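Local atomic coordinates of endoglucanase EG-II (Hypocrea jecorina, PDB entry 3QR3), a protein that hydrolyses internal beta-1,4-glucosidic bonds of cellulose, as an endoglucanase with a TIM-barrel catalytic domain of glycosyl hydrolase family 5. Residues 8-13 / 87-92; 61-66 / 291-296. All coordinates share one frame; numbering follows the deposited sequence.

Contact 1 (8-13 / 87-92)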
loop_
_atom_site.group_PDB
_atom_site.type_symbol
_atom_site.label_atom_id
_atom_site.label_comp_id
_atom_site.label_asym_id
_atom_site.label_seq_id
_atom_site.Cartn_x
_atom_site.Cartn_y
_atom_site.Cartn_z
ATOM N N VAL A 8 3.988 8.084 -1.332
ATOM C CA VAL A 8 2.864 8.294 -0.437
ATOM C C VAL A 8 1.621 7.574 -0.946
ATOM O O VAL A 8 1.499 7.260 -2.134
ATOM C CB VAL A 8 2.527 9.785 -0.295
ATOM C CG1 VAL A 8 3.773 10.591 0.081
ATOM C CG2 VAL A 8 1.943 10.290 -1.590
ATOM N N ASN A 9 0.715 7.292 -0.023
ATOM C CA ASN A 9 -0.598 6.764 -0.355
ATOM C C ASN A 9 -1.512 7.885 -0.830
ATOM O O ASN A 9 -1.642 8.896 -0.146
ATOM C CB ASN A 9 -1.205 6.140 0.889
ATOM C CG ASN A 9 -0.662 4.754 1.163
ATOM O OD1 ASN A 9 -1.262 3.772 0.756
ATOM N ND2 ASN A 9 0.473 4.673 1.850
ATOM N N ILE A 10 -2.115 7.704 -2.005
ATOM C CA ILE A 10 -3.078 8.650 -2.572
ATOM C C ILE A 10 -4.458 8.040 -2.373
ATOM O O ILE A 10 -4.944 7.301 -3.222
ATOM C CB ILE A 10 -2.819 8.861 -4.081
ATOM C CG1 ILE A 10 -1.338 9.193 -4.320
ATOM C CG2 ILE A 10 -3.731 9.961 -4.646
ATOM C CD1 ILE A 10 -0.914 10.553 -3.751
ATOM N N ALA A 11 -5.064 8.331 -1.227
ATOM C CA ALA A 11 -6.268 7.630 -0.779
ATOM C C ALA A 11 -7.570 8.246 -1.308
ATOM O O ALA A 11 -7.582 9.371 -1.806
ATOM C CB ALA A 11 -6.291 7.557 0.758
ATOM N N GLY A 12 -8.668 7.505 -1.176
ATOM C CA GLY A 12 -9.973 7.994 -1.587
ATOM C C GLY A 12 -10.858 6.934 -2.224
ATOM O O GLY A 12 -12.062 6.845 -1.914
ATOM N N PHE A 13 -10.287 6.121 -3.111
ATOM C CA PHE A 13 -11.048 5.005 -3.688
ATOM C C PHE A 13 -11.391 3.989 -2.589
ATOM O O PHE A 13 -12.195 3.064 -2.792
ATOM C CB PHE A 13 -10.291 4.325 -4.833
ATOM C CG PHE A 13 -10.492 4.976 -6.194
ATOM C CD1 PHE A 13 -11.651 4.766 -6.916
ATOM C CD2 PHE A 13 -9.490 5.749 -6.762
ATOM C CE1 PHE A 13 -11.826 5.339 -8.173
ATOM C CE2 PHE A 13 -9.657 6.332 -8.013
ATOM C CZ PHE A 13 -10.837 6.126 -8.717
ATOM N N ASP A 87 -8.475 3.147 -13.209
ATOM C CA ASP A 87 -7.335 3.112 -14.128
ATOM C C ASP A 87 -6.810 4.505 -14.465
ATOM O O ASP A 87 -5.627 4.669 -14.776
ATOM C CB ASP A 87 -7.653 2.346 -15.415
ATOM C CG ASP A 87 -6.410 2.135 -16.282
ATOM O OD1 ASP A 87 -5.394 1.651 -15.747
ATOM O OD2 ASP A 87 -6.436 2.470 -17.484
ATOM N N GLN A 88 -7.672 5.518 -14.404
ATOM C CA GLN A 88 -7.208 6.876 -14.668
ATOM C C GLN A 88 -6.171 7.278 -13.630
ATOM O O GLN A 88 -5.189 7.945 -13.948
ATOM C CB GLN A 88 -8.361 7.896 -14.668
ATOM C CG GLN A 88 -9.305 7.787 -15.843
ATOM C CD GLN A 88 -10.506 8.720 -15.703
ATOM O OE1 GLN A 88 -10.416 9.776 -15.080
ATOM N NE2 GLN A 88 -11.626 8.328 -16.282
ATOM N N LEU A 89 -6.398 6.886 -12.385
ATOM C CA LEU A 89 -5.458 7.219 -11.320
ATOM C C LEU A 89 -4.163 6.399 -11.495
ATOM O O LEU A 89 -3.052 6.915 -11.347
ATOM C CB LEU A 89 -6.097 6.968 -9.951
ATOM C CG LEU A 89 -5.269 7.360 -8.727
ATOM C CD1 LEU A 89 -4.980 8.857 -8.744
ATOM C CD2 LEU A 89 -5.997 6.953 -7.451
ATOM N N VAL A 90 -4.320 5.132 -11.844
ATOM C CA VAL A 90 -3.174 4.261 -12.121
ATOM C C VAL A 90 -2.283 4.793 -13.252
ATOM O O VAL A 90 -1.067 4.879 -13.099
ATOM C CB VAL A 90 -3.628 2.822 -12.472
ATOM C CG1 VAL A 90 -2.424 1.939 -12.817
ATOM C CG2 VAL A 90 -4.414 2.221 -11.319
ATOM N N GLN A 91 -2.889 5.149 -14.385
ATOM C CA GLN A 91 -2.125 5.691 -15.504
ATOM C C GLN A 91 -1.490 7.040 -15.173
ATOM O O GLN A 91 -0.398 7.341 -15.639
ATOM C CB GLN A 91 -2.980 5.780 -16.773
ATOM C CG GLN A 91 -3.516 4.433 -17.255
ATOM C CD GLN A 91 -2.423 3.370 -17.374
ATOM O OE1 GLN A 91 -1.302 3.657 -17.787
ATOM N NE2 GLN A 91 -2.754 2.138 -17.002
ATOM N N GLY A 92 -2.155 7.841 -14.348
ATOM C CA GLY A 92 -1.597 9.122 -13.964
ATOM C C GLY A 92 -0.310 8.912 -13.194
ATOM O O GLY A 92 0.680 9.628 -13.366
#
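Leu89 of helix 80-95 meets Phe13 and Ile10 between the parallel barrel and the outer helical layer of a TIM barrel, its two methyls shared between two neighbours. The tighter half lies at Phe13. Leu89 CD2 sits at the edge of the phenyl ring, near its plane, 3.8 Å from Phe13 CE2, so the ring meets this methyl with its rim. Having CG anti to the backbone N (chi1 -176°) lets Leu89 reach from the helix toward the strand, and the side chains of Phe13 and Leu89 run antiparallel, alongside each other. The Ile10 half is looser: Ile10 CG2 and Leu89 CD1 are 4.4 Å apart, and the backbones stay well separated, with Ile10 CA 9.2 Å from Leu89 CA. Ile10 CB points toward the helix but the side chain then turns away, leaving CG2 to approach. No hydrogen bond joins the segments, and all three touching residues are buried. Met48 of helix 44-55 touches both Ile10 and Leu89, and Leu62 of the neighbouring strand also packs on Leu89. Tyr86, also of helix 80-95, meets Phe13 edge-to-face. Toward solvent the helix is polar: Gln88 is exposed, while Asp87 and Gln91, both partly exposed, form a side-chain bond one turn apart. In that bond Gln91 NE2 donates to the syn side of Asp87 OD1 over 3.0 Å, with an N-H...O angle of 171°.

Contact 2 (61-66 / 291-296)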
loop_
_atom_site.group_PDB
_atom_site.type_symbol
_atom_site.label_atom_id
_atom_site.label_comp_id
_atom_site.label_asym_id
_atom_site.label_seq_id
_atom_site.Cartn_x
_atom_site.Cartn_y
_atom_site.Cartn_z
ATOM N N ARG A 61 0.973 4.509 -3.754
ATOM C CA ARG A 61 0.090 3.404 -3.453
ATOM C C ARG A 61 -1.329 3.920 -3.605
ATOM O O ARG A 61 -1.655 5.012 -3.120
ATOM C CB ARG A 61 0.339 2.934 -2.027
ATOM C CG ARG A 61 -0.451 1.713 -1.591
ATOM C CD ARG A 61 0.258 1.107 -0.397
ATOM N NE ARG A 61 -0.389 -0.054 0.213
ATOM C CZ ARG A 61 -1.265 0.012 1.208
ATOM N NH1 ARG A 61 -1.675 1.192 1.676
ATOM N NH2 ARG A 61 -1.752 -1.110 1.717
ATOM N N LEU A 62 -2.167 3.141 -4.285
ATOM C CA LEU A 62 -3.515 3.586 -4.640
ATOM C C LEU A 62 -4.557 2.642 -4.056
ATOM O O LEU A 62 -5.001 1.692 -4.724
ATOM C CB LEU A 62 -3.663 3.658 -6.161
ATOM C CG LEU A 62 -2.579 4.410 -6.951
ATOM C CD1 LEU A 62 -2.913 4.428 -8.446
ATOM C CD2 LEU A 62 -2.406 5.833 -6.442
ATOM N N PRO A 63 -4.947 2.891 -2.800
ATOM C CA PRO A 63 -5.904 2.044 -2.089
ATOM C C PRO A 63 -7.253 2.064 -2.765
ATOM O O PRO A 63 -7.717 3.135 -3.155
ATOM C CB PRO A 63 -6.022 2.721 -0.720
ATOM C CG PRO A 63 -4.818 3.535 -0.582
ATOM C CD PRO A 63 -4.476 4.002 -1.964
ATOM N N VAL A 64 -7.878 0.897 -2.893
ATOM C CA VAL A 64 -9.222 0.829 -3.454
ATOM C C VAL A 64 -9.974 -0.355 -2.868
ATOM O O VAL A 64 -9.382 -1.399 -2.560
ATOM C CB VAL A 64 -9.203 0.747 -4.994
ATOM C CG1 VAL A 64 -8.366 -0.433 -5.445
ATOM C CG2 VAL A 64 -10.645 0.645 -5.541
ATOM N N GLY A 65 -11.277 -0.182 -2.696
ATOM C CA GLY A 65 -12.103 -1.239 -2.149
ATOM C C GLY A 65 -12.357 -2.331 -3.168
ATOM O O GLY A 65 -12.639 -2.058 -4.335
ATOM N N TRP A 66 -12.235 -3.578 -2.727
ATOM C CA TRP A 66 -12.607 -4.732 -3.542
ATOM C C TRP A 66 -14.026 -4.547 -4.097
ATOM O O TRP A 66 -14.261 -4.704 -5.294
ATOM C CB TRP A 66 -12.543 -5.980 -2.665
ATOM C CG TRP A 66 -12.757 -7.295 -3.332
ATOM C CD1 TRP A 66 -13.117 -7.537 -4.631
ATOM C CD2 TRP A 66 -12.649 -8.569 -2.698
ATOM N NE1 TRP A 66 -13.215 -8.900 -4.845
ATOM C CE2 TRP A 66 -12.946 -9.551 -3.668
ATOM C CE3 TRP A 66 -12.339 -8.975 -1.394
ATOM C CZ2 TRP A 66 -12.935 -10.916 -3.374
ATOM C CZ3 TRP A 66 -12.328 -10.328 -1.105
ATOM C CH2 TRP A 66 -12.622 -11.283 -2.094
ATOM N N VAL A 291 6.360 4.208 2.093
ATOM C CA VAL A 291 5.218 4.947 1.558
ATOM C C VAL A 291 4.410 5.583 2.688
ATOM O O VAL A 291 3.879 4.889 3.546
ATOM C CB VAL A 291 4.287 4.032 0.727
ATOM C CG1 VAL A 291 3.261 4.863 -0.038
ATOM C CG2 VAL A 291 5.101 3.172 -0.243
ATOM N N GLY A 292 4.313 6.904 2.685
ATOM C CA GLY A 292 3.644 7.616 3.763
ATOM C C GLY A 292 2.135 7.520 3.667
ATOM O O GLY A 292 1.591 7.370 2.572
ATOM N N TRP A 293 1.466 7.587 4.818
ATOM C CA TRP A 293 -0.000 7.664 4.896
ATOM C C TRP A 293 -0.394 8.956 5.626
ATOM O O TRP A 293 0.016 9.164 6.768
ATOM C CB TRP A 293 -0.567 6.453 5.660
ATOM C CG TRP A 293 -2.086 6.435 5.713
ATOM C CD1 TRP A 293 -2.884 7.071 6.626
ATOM C CD2 TRP A 293 -2.975 5.755 4.811
ATOM N NE1 TRP A 293 -4.210 6.834 6.345
ATOM C CE2 TRP A 293 -4.297 6.030 5.238
ATOM C CE3 TRP A 293 -2.785 4.950 3.680
ATOM C CZ2 TRP A 293 -5.421 5.525 4.577
ATOM C CZ3 TRP A 293 -3.900 4.436 3.032
ATOM C CH2 TRP A 293 -5.205 4.732 3.479
ATOM N N GLY A 294 -1.184 9.825 4.992
ATOM C CA GLY A 294 -1.744 9.597 3.670
ATOM C C GLY A 294 -2.143 10.908 3.007
ATOM O O GLY A 294 -2.426 11.901 3.683
ATOM N N ALA A 295 -2.143 10.921 1.677
ATOM C CA ALA A 295 -2.560 12.098 0.917
ATOM C C ALA A 295 -3.766 11.717 0.050
ATOM O O ALA A 295 -4.564 10.864 0.443
ATOM C CB ALA A 295 -1.399 12.637 0.065
ATOM N N GLY A 296 -3.893 12.320 -1.128
ATOM C CA GLY A 296 -5.041 12.053 -1.973
ATOM C C GLY A 296 -6.229 12.845 -1.439
ATOM O O GLY A 296 -6.157 14.071 -1.330
#
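The indole of Trp293 and the guanidinium of Arg61 meet with their planes 65° apart, too steep for a stack. Trp293 CZ3 lies at the edge of the guanidinium, near its plane, 4.2 Å from Arg61 NH1. Seen from the indole, both Arg61 NH1 and Pro63 CG approach obliquely; Pro63 CG is the nearer, 3.8 Å from Trp293 CZ3, so one ring carbon serves both neighbours. Phe298 also meets the indole, and Tyr302 takes the hydrogen bond of Trp293 NE1. Two residues earlier in each segment, Arg61 CB packs against Val291 CG1 at 4.0 Å. Arg61 runs extended from CG to NE, carrying its charge away from this apolar base. There NH1 forms a salt bridge with Glu260 and a hydrogen bond with Asn9, while NH2 bonds Asn148; these partners probably fix the guanidinium's rotation. A cis peptide joins Trp293 to Gly294 where the chain bends, and a sulfate ion, probably from the crystallisation liquor, comes within about 3 Å of the Trp293 side chain (nearest atoms). An arginine on an early strand and a cis-peptide tryptophan in the segment 287-296 that forms the eighth barrel strand are consistent with the active-site end of a family 5 glycosyl hydrolase TIM barrel.

In the fold
From the N terminus, strand 5-11 supplies the first half of contact 1, and helix 44-55 then leads to strand 59-64, which opens contact 2. Helix 80-95 next closes contact 1 after 73 intervening residues, whereas contact 2 closes only on strand 287-296, after 224. Their segments alternate along the chain, so the two closures cross. In the parallel sheet, strand 5-11 lies between strands 59-64 and 287-296; contact 1 ties it outward to the helical layer, and contact 2 joins its two neighbours across it. Asn9 couples the pair directly: its N is 2.7 Å from Gly292 O, a probable hydrogen bond.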